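Local coordinates for acetyl-CoA acetyltransferase A (Ascaris suum, PDB 6BJA), which belongs to the thiolase family and probably catalyses acetyl transfer between coenzyme A thioesters in lipid metabolism, at residues A253-G259 against A350-P356. Residues are numbered along the deposited sequence; the frame is centred on the assembly and turned at random.
Sequences ASTINDG and AVALGHP. With COA (coenzyme A), chain C.
Asn257 meets the backbone of Gly354 and His355 in a buried contact in which the 253-259 run of the N-terminal thiolase half, entering strand 257-267, lies against helix 350-353 of the C-terminal half and the turn after it. A single amide oxygen does most of the polar work. Asn257 OD1 takes the Thr255 hydroxyl on an in-plane lone pair, OG1 to OD1 being 2.7 Å, and receives His355 N at 2.9 Å from above the carbonyl plane. Two donors thus grip one acceptor, while Asn257 ND2 is hydrogen-bonded to Ala22 O, so the amide is fixed against flipping. Gly354, with positive phi, lets the chain pass close by, its CA only 3.1 Å from Asn257 OD1. Beyond it, the CB of Pro356 lies 3.5 Å from Asn257 O, and its ring reaches along the backbone to Gly259. A water donating to both Thr255 O and His355 O adds a second bridge. The His355 imidazole, its CG anti to the backbone N (chi1 -176°), swings toward the cofactor thiol arm: CD2 is 3.7 Å from C2P of coenzyme A, and ND1 is hydrogen-bonded to Ser360 OG. The pantetheine N4P donates to Ser254 O at 3.1 Å. Joining a coenzyme A-binding loop to the predicted proton-acceptor histidine in its Gly-His-Pro sequence, this arrangement is characteristic of the thiolase active site.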
# COMPACT_ATOMS: atom_id res chain seq x y z
N ALA A 253 16.87 -4.46 26.12
CA ALA A 253 15.48 -3.99 26.00
C ALA A 253 14.60 -5.18 25.76
O ALA A 253 15.05 -6.16 25.20
CB ALA A 253 15.32 -3.03 24.86
N SER A 254 13.34 -5.08 26.13
CA SER A 254 12.41 -6.14 25.78
C SER A 254 12.18 -6.16 24.27
O SER A 254 12.51 -5.23 23.54
CB SER A 254 11.07 -6.00 26.52
OG SER A 254 10.40 -4.82 26.16
N THR A 255 11.64 -7.29 23.83
CA THR A 255 11.42 -7.59 22.42
C THR A 255 9.93 -7.43 22.10
O THR A 255 9.14 -7.13 22.98
CB THR A 255 11.86 -9.04 22.12
OG1 THR A 255 11.32 -9.91 23.11
CG2 THR A 255 13.37 -9.14 22.16
N ILE A 256 9.59 -7.61 20.83
CA ILE A 256 8.17 -7.64 20.44
C ILE A 256 7.74 -9.11 20.29
O ILE A 256 8.51 -9.99 19.86
CB ILE A 256 7.90 -6.81 19.16
CG1 ILE A 256 8.56 -7.36 17.92
CG2 ILE A 256 8.36 -5.35 19.39
CD1 ILE A 256 8.19 -6.55 16.65
N ASN A 257 6.51 -9.39 20.73
CA ASN A 257 6.08 -10.75 21.00
C ASN A 257 4.58 -10.95 20.88
O ASN A 257 3.81 -9.98 20.86
CB ASN A 257 6.52 -11.16 22.41
CG ASN A 257 8.03 -11.18 22.56
OD1 ASN A 257 8.65 -10.19 22.96
ND2 ASN A 257 8.63 -12.32 22.24
N ASP A 258 4.19 -12.23 20.81
CA ASP A 258 2.79 -12.66 20.79
C ASP A 258 2.46 -13.45 22.06
O ASP A 258 3.25 -14.30 22.48
CB ASP A 258 2.48 -13.57 19.58
CG ASP A 258 2.80 -12.93 18.23
OD1 ASP A 258 2.78 -11.69 18.14
OD2 ASP A 258 3.03 -13.69 17.26
N GLY A 259 1.30 -13.20 22.66
CA GLY A 259 0.88 -13.94 23.84
C GLY A 259 -0.38 -13.40 24.48
O GLY A 259 -0.84 -12.32 24.13
N ALA A 350 10.34 -9.69 31.34
CA ALA A 350 10.09 -9.51 29.93
C ALA A 350 11.32 -9.34 29.04
O ALA A 350 11.24 -9.57 27.83
CB ALA A 350 9.15 -8.32 29.74
N VAL A 351 12.46 -8.94 29.58
CA VAL A 351 13.64 -8.84 28.74
C VAL A 351 14.03 -10.22 28.21
O VAL A 351 14.54 -10.34 27.09
CB VAL A 351 14.80 -8.19 29.51
CG1 VAL A 351 16.13 -8.39 28.80
CG2 VAL A 351 14.52 -6.70 29.63
N ALA A 352 13.76 -11.26 29.00
CA ALA A 352 14.02 -12.63 28.60
C ALA A 352 12.77 -13.35 28.11
O ALA A 352 12.86 -14.26 27.30
CB ALA A 352 14.61 -13.41 29.77
N LEU A 353 11.60 -12.98 28.64
CA LEU A 353 10.37 -13.75 28.35
C LEU A 353 9.56 -13.15 27.20
O LEU A 353 8.75 -13.85 26.61
CB LEU A 353 9.47 -13.84 29.59
CG LEU A 353 10.06 -14.53 30.82
CD1 LEU A 353 9.16 -14.44 32.04
CD2 LEU A 353 10.33 -15.98 30.50
N GLY A 354 9.79 -11.89 26.89
CA GLY A 354 9.04 -11.22 25.82
C GLY A 354 7.96 -10.32 26.37
O GLY A 354 7.58 -10.43 27.53
N HIS A 355 7.48 -9.40 25.53
CA HIS A 355 6.58 -8.35 26.00
C HIS A 355 5.45 -8.11 25.00
O HIS A 355 5.48 -7.12 24.28
CB HIS A 355 7.39 -7.07 26.23
CG HIS A 355 6.62 -5.93 26.81
ND1 HIS A 355 5.36 -6.04 27.37
CD2 HIS A 355 6.93 -4.61 26.86
CE1 HIS A 355 4.96 -4.85 27.78
NE2 HIS A 355 5.89 -3.97 27.49
N PRO A 356 4.46 -9.02 24.96
CA PRO A 356 3.26 -8.77 24.16
C PRO A 356 2.45 -7.67 24.85
O PRO A 356 1.81 -7.95 25.85
CB PRO A 356 2.53 -10.11 24.15
CG PRO A 356 3.33 -11.01 25.00
CD PRO A 356 4.29 -10.23 25.79
N1A COA C . 21.53 -11.35 22.86
C2A COA C . 22.49 -11.10 21.96
N3A COA C . 22.28 -10.39 20.83
C4A COA C . 21.07 -9.88 20.55
C5A COA C . 19.97 -10.10 21.49
C6A COA C . 20.27 -10.89 22.70
N6A COA C . 19.32 -11.14 23.63
N7A COA C . 18.89 -9.49 20.95
C8A COA C . 19.28 -8.93 19.78
N9A COA C . 20.59 -9.16 19.54
C1B COA C . 21.41 -8.74 18.37
C2B COA C . 20.96 -9.51 17.14
O2B COA C . 21.80 -10.64 16.88
C3B COA C . 21.03 -8.53 16.00
O3B COA C . 22.07 -8.94 15.11
P3B COA C . 23.42 -8.15 14.75
O7A COA C . 24.07 -7.70 16.04
O8A COA C . 24.34 -9.09 14.02
O9A COA C . 23.10 -6.95 13.89
C4B COA C . 21.14 -7.15 16.66
O4B COA C . 21.29 -7.35 18.07
C5B COA C . 19.85 -6.38 16.46
O5B COA C . 18.84 -7.11 17.15
P1A COA C . 17.49 -7.66 16.46
O1A COA C . 17.76 -8.42 15.19
O2A COA C . 16.72 -8.53 17.43
O3A COA C . 16.62 -6.39 16.07
P2A COA C . 15.48 -6.53 14.95
O4A COA C . 16.11 -6.80 13.60
O5A COA C . 14.49 -7.62 15.31
O6A COA C . 14.76 -5.11 14.97
CBP COA C . 12.88 -4.35 16.19
CCP COA C . 14.38 -4.58 16.23
CDP COA C . 12.61 -3.38 15.07
CEP COA C . 12.12 -5.63 15.83
CAP COA C . 12.42 -3.67 17.49
OAP COA C . 11.07 -3.24 17.31
C9P COA C . 12.54 -4.55 18.72
O9P COA C . 12.69 -5.76 18.63
N8P COA C . 12.47 -3.99 19.93
C7P COA C . 12.31 -2.58 20.20
C6P COA C . 12.64 -2.29 21.66
C5P COA C . 11.37 -1.90 22.36
O5P COA C . 11.08 -0.71 22.51
N4P COA C . 10.60 -2.90 22.76
C3P COA C . 9.30 -2.63 23.35
C2P COA C . 9.29 -2.64 24.86
S1P COA C . 8.36 -1.22 25.48
O HOH W 1 7.03 -5.21 22.98